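Local coordinates for alkane monooxygenase (PDB 3B9O), which belongs to the luciferase-like monooxygenase family of TIM-barrel proteins and binds flavin mononucleotide, at residues Ile281-Gly286 / Val387-Leu392; Asn8-Asn13 / Asn376-Val381; Gly49-Leu54 / Gly401-Asp406. All coordinates share one frame; numbering follows the deposited sequence.

Interaction 1 (Ile281-Gly286 / Val387-Leu392)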
loop_
_atom_site.group_PDB
_atom_site.type_symbol
_atom_site.label_atom_id
_atom_site.label_comp_id
_atom_site.label_asym_id
_atom_site.label_seq_id
_atom_site.Cartn_x
_atom_site.Cartn_y
_atom_site.Cartn_z
ATOM N N ILE A 281 11.341 -1.069 -3.705
ATOM C CA ILE A 281 12.583 -1.636 -4.236
ATOM C C ILE A 281 12.224 -2.729 -5.234
ATOM O O ILE A 281 11.280 -3.489 -5.028
ATOM C CB ILE A 281 13.532 -2.200 -3.101
ATOM C CG1 ILE A 281 14.892 -2.664 -3.710
ATOM C CG2 ILE A 281 12.859 -3.281 -2.312
ATOM C CD1 ILE A 281 16.022 -2.844 -2.708
ATOM N N CYS A 282 12.954 -2.769 -6.341
ATOM C CA CYS A 282 12.883 -3.880 -7.278
ATOM C C CYS A 282 14.185 -4.665 -7.144
ATOM O O CYS A 282 15.270 -4.082 -7.075
ATOM C CB CYS A 282 12.723 -3.395 -8.721
ATOM S SG CYS A 282 11.497 -2.103 -9.027
ATOM N N VAL A 283 14.080 -5.986 -7.040
ATOM C CA VAL A 283 15.252 -6.804 -6.781
ATOM C C VAL A 283 15.365 -7.812 -7.918
ATOM O O VAL A 283 14.392 -8.483 -8.246
ATOM C CB VAL A 283 15.157 -7.556 -5.410
ATOM C CG1 VAL A 283 16.260 -8.580 -5.307
ATOM C CG2 VAL A 283 15.193 -6.528 -4.204
ATOM N N ILE A 284 16.541 -7.886 -8.536
ATOM C CA ILE A 284 16.828 -8.926 -9.504
ATOM C C ILE A 284 18.086 -9.599 -8.972
ATOM O O ILE A 284 19.192 -8.994 -8.953
ATOM C CB ILE A 284 17.084 -8.378 -10.927
ATOM C CG1 ILE A 284 15.848 -7.660 -11.496
ATOM C CG2 ILE A 284 17.552 -9.537 -11.861
ATOM C CD1 ILE A 284 16.171 -6.722 -12.717
ATOM N N VAL A 285 17.929 -10.830 -8.512
ATOM C CA VAL A 285 18.982 -11.512 -7.763
ATOM C C VAL A 285 19.398 -12.847 -8.429
ATOM O O VAL A 285 18.568 -13.556 -9.049
ATOM C CB VAL A 285 18.595 -11.667 -6.252
ATOM C CG1 VAL A 285 17.396 -12.608 -6.064
ATOM C CG2 VAL A 285 19.794 -12.133 -5.381
ATOM N N GLY A 286 20.689 -13.166 -8.318
ATOM C CA GLY A 286 21.212 -14.464 -8.766
ATOM C C GLY A 286 22.344 -14.925 -7.863
ATOM O O GLY A 286 22.878 -14.163 -7.060
ATOM N N VAL A 387 9.850 -15.386 -5.574
ATOM C CA VAL A 387 10.532 -16.675 -5.381
ATOM C C VAL A 387 12.067 -16.512 -5.239
ATOM O O VAL A 387 12.676 -17.035 -4.309
ATOM C CB VAL A 387 10.202 -17.673 -6.559
ATOM C CG1 VAL A 387 11.146 -18.920 -6.508
ATOM C CG2 VAL A 387 8.710 -18.096 -6.505
ATOM N N ASP A 388 12.680 -15.781 -6.165
ATOM C CA ASP A 388 14.126 -15.510 -6.072
ATOM C C ASP A 388 14.484 -14.751 -4.794
ATOM O O ASP A 388 15.501 -15.038 -4.165
ATOM C CB ASP A 388 14.579 -14.658 -7.245
ATOM C CG ASP A 388 14.588 -15.410 -8.554
ATOM O OD1 ASP A 388 14.371 -16.646 -8.533
ATOM O OD2 ASP A 388 14.737 -14.739 -9.613
ATOM N N PHE A 389 13.650 -13.775 -4.419
ATOM C CA PHE A 389 13.890 -13.019 -3.193
ATOM C C PHE A 389 13.876 -13.963 -1.970
ATOM O O PHE A 389 14.766 -13.915 -1.120
ATOM C CB PHE A 389 12.843 -11.906 -2.990
ATOM C CG PHE A 389 13.155 -10.998 -1.815
ATOM C CD1 PHE A 389 12.607 -11.267 -0.550
ATOM C CD2 PHE A 389 14.038 -9.906 -1.959
ATOM C CE1 PHE A 389 12.899 -10.432 0.561
ATOM C CE2 PHE A 389 14.338 -9.057 -0.859
ATOM C CZ PHE A 389 13.777 -9.335 0.402
ATOM N N ILE A 390 12.847 -14.794 -1.890
ATOM C CA ILE A 390 12.714 -15.766 -0.824
ATOM C C ILE A 390 13.834 -16.818 -0.817
ATOM O O ILE A 390 14.369 -17.131 0.247
ATOM C CB ILE A 390 11.300 -16.412 -0.812
ATOM C CG1 ILE A 390 10.271 -15.326 -0.444
ATOM C CG2 ILE A 390 11.241 -17.586 0.216
ATOM C CD1 ILE A 390 8.778 -15.663 -0.663
ATOM N N GLU A 391 14.178 -17.371 -1.974
ATOM C CA GLU A 391 15.214 -18.412 -1.985
ATOM C C GLU A 391 16.622 -17.880 -1.712
ATOM O O GLU A 391 17.395 -18.569 -1.095
ATOM C CB GLU A 391 15.200 -19.201 -3.293
ATOM C CG GLU A 391 13.871 -19.929 -3.546
ATOM C CD GLU A 391 13.845 -20.706 -4.859
ATOM O OE1 GLU A 391 12.924 -21.531 -5.005
ATOM O OE2 GLU A 391 14.718 -20.504 -5.739
ATOM N N LEU A 392 16.940 -16.690 -2.225
ATOM C CA LEU A 392 18.323 -16.140 -2.200
ATOM C C LEU A 392 18.559 -14.962 -1.224
ATOM O O LEU A 392 19.530 -14.957 -0.470
ATOM C CB LEU A 392 18.764 -15.751 -3.621
ATOM C CG LEU A 392 18.759 -16.846 -4.698
ATOM C CD1 LEU A 392 19.145 -16.291 -6.070
ATOM C CD2 LEU A 392 19.683 -17.990 -4.283
HETATM O O HOH W 1 15.458 -12.026 -9.050
#
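Val285 carries CG1 between its backbone N and its carbonyl carbon (chi1 66°), which brings that methyl against the helix residue Asp388, while CG2, anti to the backbone N, turns to Leu392. The contact belongs to the wall of a TIM barrel: strand 276-285 of the parallel sheet meets helix 384-399, the helix that follows the neighbouring strand 374-378. The short strand and helix axes pass 8.3 Å apart, with their N-to-C directions at 63°. Val285 CG1 lies 3.6 Å from Asp388 O, a carbonyl already taken as acceptor by Leu392 N in the helical turn. It also lies 3.7 Å from Asp388 CB, as the two side chains run antiparallel past one another. One turn on, Leu392 CD1 touches both Val285 CG1 at 4.1 Å and the bare backbone of Gly286, whose CA is 3.9 Å from the same methyl. Toward the start of the strand segment, Phe389 takes CG anti to the backbone N (chi1 -173°), and its CD2 reaches Val283 CG2 at 4.2 Å; Leu377 of strand 374-378 packs on both residues. No hydrogen bond joins the two segments directly, and the polar link between them is indirect. Lys295 forms a salt bridge with Asp388 OD2 and a hydrogen bond with Val285 O, tying the carboxylate and the strand end to helix 289-302. One water completes the link: it accepts from Val285 N at 2.8 Å and probably donates to Asp388 OD2.

Interaction 2 (Asn8-Asn13 / Asn376-Val381)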
loop_
_atom_site.group_PDB
_atom_site.type_symbol
_atom_site.label_atom_id
_atom_site.label_comp_id
_atom_site.label_asym_id
_atom_site.label_seq_id
_atom_site.Cartn_x
_atom_site.Cartn_y
_atom_site.Cartn_z
ATOM N N ASN A 8 7.158 -6.019 2.642
ATOM C CA ASN A 8 5.857 -6.271 2.025
ATOM C C ASN A 8 5.994 -6.657 0.547
ATOM O O ASN A 8 6.872 -6.140 -0.153
ATOM C CB ASN A 8 4.986 -5.024 2.069
ATOM C CG ASN A 8 4.715 -4.538 3.465
ATOM O OD1 ASN A 8 4.763 -5.302 4.433
ATOM N ND2 ASN A 8 4.405 -3.248 3.577
ATOM N N ALA A 9 5.102 -7.522 0.089
ATOM C CA ALA A 9 5.004 -7.921 -1.307
ATOM C C ALA A 9 4.074 -6.947 -1.992
ATOM O O ALA A 9 2.927 -6.797 -1.577
ATOM C CB ALA A 9 4.463 -9.325 -1.374
ATOM N N PHE A 10 4.564 -6.250 -3.005
ATOM C CA PHE A 10 3.769 -5.242 -3.708
ATOM C C PHE A 10 2.982 -5.878 -4.861
ATOM O O PHE A 10 3.549 -6.498 -5.794
ATOM C CB PHE A 10 4.652 -4.118 -4.234
ATOM C CG PHE A 10 3.919 -2.879 -4.620
ATOM C CD1 PHE A 10 2.890 -2.377 -3.831
ATOM C CD2 PHE A 10 4.294 -2.173 -5.769
ATOM C CE1 PHE A 10 2.221 -1.209 -4.187
ATOM C CE2 PHE A 10 3.636 -0.975 -6.114
ATOM C CZ PHE A 10 2.628 -0.493 -5.330
ATOM N N GLU A 11 1.671 -5.700 -4.814
ATOM C CA GLU A 11 0.798 -6.427 -5.747
ATOM C C GLU A 11 -0.400 -5.570 -6.145
ATOM O O GLU A 11 -0.638 -4.515 -5.575
ATOM C CB GLU A 11 0.377 -7.751 -5.047
ATOM C CG GLU A 11 -0.313 -8.822 -5.838
ATOM C CD GLU A 11 0.309 -9.156 -7.219
ATOM O OE1 GLU A 11 0.095 -8.390 -8.158
ATOM O OE2 GLU A 11 0.940 -10.202 -7.379
ATOM N N MET A 12 -1.144 -6.027 -7.146
ATOM C CA MET A 12 -2.390 -5.392 -7.552
ATOM C C MET A 12 -3.228 -6.448 -8.266
ATOM O O MET A 12 -2.691 -7.259 -9.040
ATOM C CB MET A 12 -2.145 -4.177 -8.493
ATOM C CG MET A 12 -3.418 -3.322 -8.759
ATOM S SD MET A 12 -2.987 -1.752 -9.551
ATOM C CE MET A 12 -4.578 -1.297 -10.215
ATOM N N ASN A 13 -4.549 -6.375 -8.048
ATOM C CA ASN A 13 -5.499 -7.327 -8.614
ATOM C C ASN A 13 -5.779 -6.949 -10.104
ATOM O O ASN A 13 -6.891 -6.540 -10.458
ATOM C CB ASN A 13 -6.797 -7.303 -7.793
ATOM C CG ASN A 13 -7.661 -8.509 -8.018
ATOM O OD1 ASN A 13 -8.690 -8.674 -7.342
ATOM N ND2 ASN A 13 -7.234 -9.405 -8.933
ATOM N N ASN A 376 8.519 -2.067 0.239
ATOM C CA ASN A 376 7.530 -2.756 -0.590
ATOM C C ASN A 376 8.278 -3.333 -1.779
ATOM O O ASN A 376 8.878 -2.564 -2.562
ATOM C CB ASN A 376 6.445 -1.823 -1.109
ATOM C CG ASN A 376 5.353 -1.571 -0.116
ATOM O OD1 ASN A 376 5.300 -2.161 0.964
ATOM N ND2 ASN A 376 4.446 -0.659 -0.487
ATOM N N LEU A 377 8.293 -4.660 -1.881
ATOM C CA LEU A 377 8.971 -5.329 -2.979
ATOM C C LEU A 377 8.113 -5.346 -4.275
ATOM O O LEU A 377 7.062 -6.008 -4.361
ATOM C CB LEU A 377 9.449 -6.731 -2.562
ATOM C CG LEU A 377 10.170 -7.614 -3.604
ATOM C CD1 LEU A 377 11.452 -6.970 -4.140
ATOM C CD2 LEU A 377 10.492 -8.965 -2.987
ATOM N N VAL A 378 8.625 -4.626 -5.273
ATOM C CA VAL A 378 8.013 -4.449 -6.560
ATOM C C VAL A 378 8.399 -5.637 -7.458
ATOM O O VAL A 378 9.572 -6.075 -7.457
ATOM C CB VAL A 378 8.494 -3.100 -7.226
ATOM C CG1 VAL A 378 7.809 -2.877 -8.592
ATOM C CG2 VAL A 378 8.231 -1.894 -6.280
ATOM N N GLN A 379 7.426 -6.136 -8.224
ATOM C CA GLN A 379 7.646 -7.289 -9.105
ATOM C C GLN A 379 7.977 -6.905 -10.552
ATOM O O GLN A 379 7.371 -6.005 -11.103
ATOM C CB GLN A 379 6.399 -8.168 -9.122
ATOM C CG GLN A 379 5.984 -8.693 -7.734
ATOM C CD GLN A 379 4.683 -9.472 -7.826
ATOM O OE1 GLN A 379 3.620 -8.960 -7.476
ATOM N NE2 GLN A 379 4.752 -10.686 -8.326
ATOM N N TYR A 380 8.923 -7.618 -11.150
ATOM C CA TYR A 380 9.101 -7.605 -12.594
ATOM C C TYR A 380 8.417 -8.818 -13.220
ATOM O O TYR A 380 7.925 -8.738 -14.342
ATOM C CB TYR A 380 10.579 -7.660 -12.979
ATOM C CG TYR A 380 11.353 -6.393 -12.748
ATOM C CD1 TYR A 380 10.988 -5.196 -13.358
ATOM C CD2 TYR A 380 12.505 -6.405 -11.968
ATOM C CE1 TYR A 380 11.734 -4.004 -13.159
ATOM C CE2 TYR A 380 13.259 -5.233 -11.766
ATOM C CZ TYR A 380 12.861 -4.038 -12.375
ATOM O OH TYR A 380 13.584 -2.876 -12.167
ATOM N N VAL A 381 8.438 -9.948 -12.506
ATOM C CA VAL A 381 7.762 -11.151 -12.982
ATOM C C VAL A 381 7.108 -11.850 -11.797
ATOM O O VAL A 381 7.635 -11.810 -10.678
ATOM C CB VAL A 381 8.760 -12.076 -13.835
ATOM C CG1 VAL A 381 9.822 -12.709 -12.957
ATOM C CG2 VAL A 381 8.026 -13.130 -14.571
HETATM O O HOH W 2 4.635 -5.111 -7.793
#
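Asn8 pairs with Asn376, and Ala9 with Leu377, in parallel beta register, the short strand axes coming within 4.4 Å while their directions diverge by 49°. Asn8 O accepts from Leu377 N at 2.7 Å in a nearly straight bond, and Leu377 O then accepts from Phe10 N at 2.9 Å. Beyond this the chains separate and a water takes over the ladder, donating to Phe10 O at 2.7 Å and accepting from Gln379 N at 3.0 Å. On the face bearing the two asparagines, Asn8 ND2 donates to Asn376 OD1 at 3.0 Å, close to the line of that C=O although the amide planes are 42° apart. The same ND2 is also hydrogen-bonded to Tyr225 OH, so this one nitrogen bridges the Asn376 amide and the Tyr225 hydroxyl, on strand 223-227. Phe10 holds CG anti to its backbone N (chi1 -164°), and its CD2 lies 4.0 Å from Val378 CG2, the two side chains lying alongside with a common direction. Its ring also meets Phe245 edge-to-face, and the Phe10 side chain is about 5 Å from the bound flavin mononucleotide. On the other face, Ala9 and Leu377 pack against Phe386 of helix 384-399. Pairing of strand 6-12, at the start of the chain, with strand 374-378, far on in it, is the closure of a TIM barrel, here beside its flavin pocket.

Interaction 3 (Gly49-Leu54 / Gly401-Asp406)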
loop_
_atom_site.group_PDB
_atom_site.type_symbol
_atom_site.label_atom_id
_atom_site.label_comp_id
_atom_site.label_asym_id
_atom_site.label_seq_id
_atom_site.Cartn_x
_atom_site.Cartn_y
_atom_site.Cartn_z
ATOM N N GLY A 49 8.163 -17.280 2.997
ATOM C CA GLY A 49 9.256 -16.307 3.052
ATOM C C GLY A 49 9.264 -15.314 4.205
ATOM O O GLY A 49 10.063 -14.370 4.195
ATOM N N LYS A 50 8.351 -15.491 5.170
ATOM C CA LYS A 50 8.191 -14.624 6.377
ATOM C C LYS A 50 7.880 -13.148 6.093
ATOM O O LYS A 50 8.156 -12.293 6.939
ATOM C CB LYS A 50 9.387 -14.734 7.373
ATOM C CG LYS A 50 9.912 -16.149 7.534
ATOM C CD LYS A 50 8.940 -17.029 8.282
ATOM C CE LYS A 50 9.464 -18.470 8.294
ATOM N NZ LYS A 50 8.509 -19.328 9.027
ATOM N N PHE A 51 7.306 -12.850 4.929
ATOM C CA PHE A 51 6.943 -11.472 4.619
ATOM C C PHE A 51 6.006 -10.888 5.693
ATOM O O PHE A 51 5.142 -11.587 6.157
ATOM C CB PHE A 51 6.222 -11.420 3.254
ATOM C CG PHE A 51 7.155 -11.264 2.064
ATOM C CD1 PHE A 51 8.143 -12.216 1.796
ATOM C CD2 PHE A 51 7.024 -10.184 1.199
ATOM C CE1 PHE A 51 8.994 -12.077 0.690
ATOM C CE2 PHE A 51 7.838 -10.054 0.079
ATOM C CZ PHE A 51 8.821 -11.013 -0.178
ATOM N N ASP A 52 6.156 -9.615 6.055
ATOM C CA ASP A 52 5.140 -8.940 6.883
ATOM C C ASP A 52 3.738 -8.989 6.254
ATOM O O ASP A 52 2.746 -9.338 6.920
ATOM C CB ASP A 52 5.432 -7.453 7.060
ATOM C CG ASP A 52 6.585 -7.160 8.014
ATOM O OD1 ASP A 52 7.622 -7.838 7.924
ATOM O OD2 ASP A 52 6.494 -6.181 8.778
ATOM N N ALA A 53 3.654 -8.574 4.997
ATOM C CA ALA A 53 2.327 -8.362 4.394
ATOM C C ALA A 53 2.333 -8.451 2.876
ATOM O O ALA A 53 3.401 -8.357 2.210
ATOM C CB ALA A 53 1.735 -7.003 4.867
ATOM N N LEU A 54 1.127 -8.636 2.346
ATOM C CA LEU A 54 0.827 -8.439 0.944
ATOM C C LEU A 54 0.216 -7.057 0.845
ATOM O O LEU A 54 -0.804 -6.805 1.499
ATOM C CB LEU A 54 -0.224 -9.465 0.526
ATOM C CG LEU A 54 -0.425 -9.853 -0.943
ATOM C CD1 LEU A 54 -1.823 -9.878 -1.387
ATOM C CD2 LEU A 54 0.584 -9.379 -2.007
ATOM N N GLY A 401 20.968 -10.951 10.830
ATOM C CA GLY A 401 20.104 -10.316 11.823
ATOM C C GLY A 401 19.216 -9.204 11.276
ATOM O O GLY A 401 18.717 -8.386 12.051
ATOM N N LEU A 402 19.001 -9.181 9.960
ATOM C CA LEU A 402 18.306 -8.047 9.308
ATOM C C LEU A 402 16.836 -8.340 8.939
ATOM O O LEU A 402 16.153 -7.524 8.299
ATOM C CB LEU A 402 19.059 -7.658 8.037
ATOM C CG LEU A 402 20.424 -6.970 8.246
ATOM C CD1 LEU A 402 21.143 -7.017 6.909
ATOM C CD2 LEU A 402 20.273 -5.542 8.749
ATOM N N TYR A 403 16.365 -9.537 9.286
ATOM C CA TYR A 403 15.057 -9.984 8.821
ATOM C C TYR A 403 14.638 -11.164 9.652
ATOM O O TYR A 403 15.453 -12.005 9.958
ATOM C CB TYR A 403 15.131 -10.431 7.369
ATOM C CG TYR A 403 13.830 -10.830 6.682
ATOM C CD1 TYR A 403 12.848 -9.866 6.364
ATOM C CD2 TYR A 403 13.610 -12.159 6.261
ATOM C CE1 TYR A 403 11.655 -10.229 5.696
ATOM C CE2 TYR A 403 12.437 -12.528 5.583
ATOM C CZ TYR A 403 11.478 -11.549 5.268
ATOM O OH TYR A 403 10.317 -11.889 4.580
ATOM N N ARG A 404 13.345 -11.231 9.952
ATOM C CA ARG A 404 12.831 -12.202 10.926
ATOM C C ARG A 404 13.095 -13.618 10.462
ATOM O O ARG A 404 12.927 -13.934 9.289
ATOM C CB ARG A 404 11.324 -11.975 11.168
ATOM C CG ARG A 404 10.378 -12.389 9.995
ATOM C CD ARG A 404 8.859 -12.331 10.445
ATOM N NE ARG A 404 8.640 -10.951 10.870
ATOM C CZ ARG A 404 8.443 -9.936 10.030
ATOM N NH1 ARG A 404 8.360 -10.161 8.713
ATOM N NH2 ARG A 404 8.344 -8.697 10.512
ATOM N N VAL A 405 13.496 -14.474 11.381
ATOM C CA VAL A 405 13.573 -15.876 11.022
ATOM C C VAL A 405 12.234 -16.571 11.190
ATOM O O VAL A 405 11.973 -17.588 10.534
ATOM C CB VAL A 405 14.778 -16.650 11.643
ATOM C CG1 VAL A 405 15.976 -15.716 11.894
ATOM C CG2 VAL A 405 14.409 -17.371 12.825
ATOM N N ASP A 406 11.378 -15.998 12.033
ATOM C CA ASP A 406 9.984 -16.436 12.092
ATOM C C ASP A 406 9.160 -15.355 12.757
ATOM O O ASP A 406 9.689 -14.428 13.344
ATOM C CB ASP A 406 9.844 -17.764 12.844
ATOM C CG ASP A 406 8.640 -18.609 12.351
ATOM O OD1 ASP A 406 7.761 -18.103 11.606
ATOM O OD2 ASP A 406 8.597 -19.803 12.732
#
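Tyr403 and Arg404 present the edges of their flat groups to 49-54: Gly49 O lies in the plane of the tyrosine ring, and Lys50 O and Asp52 OD1 lie in that of the guanidinium. The hydroxyl also touches the Phe51 ring, Tyr403 OH lying 3.5 Å from Phe51 CD1. These acceptors lie on the loop of a TIM barrel that joins helix 36-48 to strand 53-57; Lys50, with positive phi, is the C-prime residue of the Schellman motif ending that helix. Tyr403 OH donates to Gly49 O at 2.5 Å, a short bond with the hydroxyl tilted 24° from the carbonyl plane. Arg404 NH1 donates to Lys50 O at 2.8 Å and also to Asp52 OD1 at 2.6 Å. NH2 joins it on OD1 at 2.8 Å, so two nitrogens grip one oxygen from the same face of the carboxylate, whose plane is turned 59° from the guanidinium. Asp52 OD2 is held separately by His6 ND1, which probably helps to fix the carboxylate's rotation. Arg404 places CG between its backbone N and carbonyl carbon (chi1 72°), and CG rests 3.7 Å from Lys50 CB. Farther out, the lysine chain, bent at chi2, runs past Val405 O and ends in a salt bridge whose hydrogen bond, Lys50 NZ to Asp406 OD1 at 3.0 Å, is weak.

All three contacts belong to one barrel, yet their chemistry differs with the elements they join and their burial. Interaction 2, near the centre of the chain and the flavin, is strand-to-strand and built on backbone bonds, with an asparagine amide pair and Phe10 added. Interaction 1 is also buried but joins strand to outer helix, mainly through apolar groups. Interaction 3, partly open to solvent, relies on charges and loop carbonyls. Strands 276-285 and 374-378 are sheet neighbours, bonded from Ile281 O to Val378 N, while Ala9 N bonds to Ala53 O beside interaction 3. Helix 384-399 connects the set: Phe389 packs on Leu377 and on Phe51, and Ile390 touches Phe51 and Gly49.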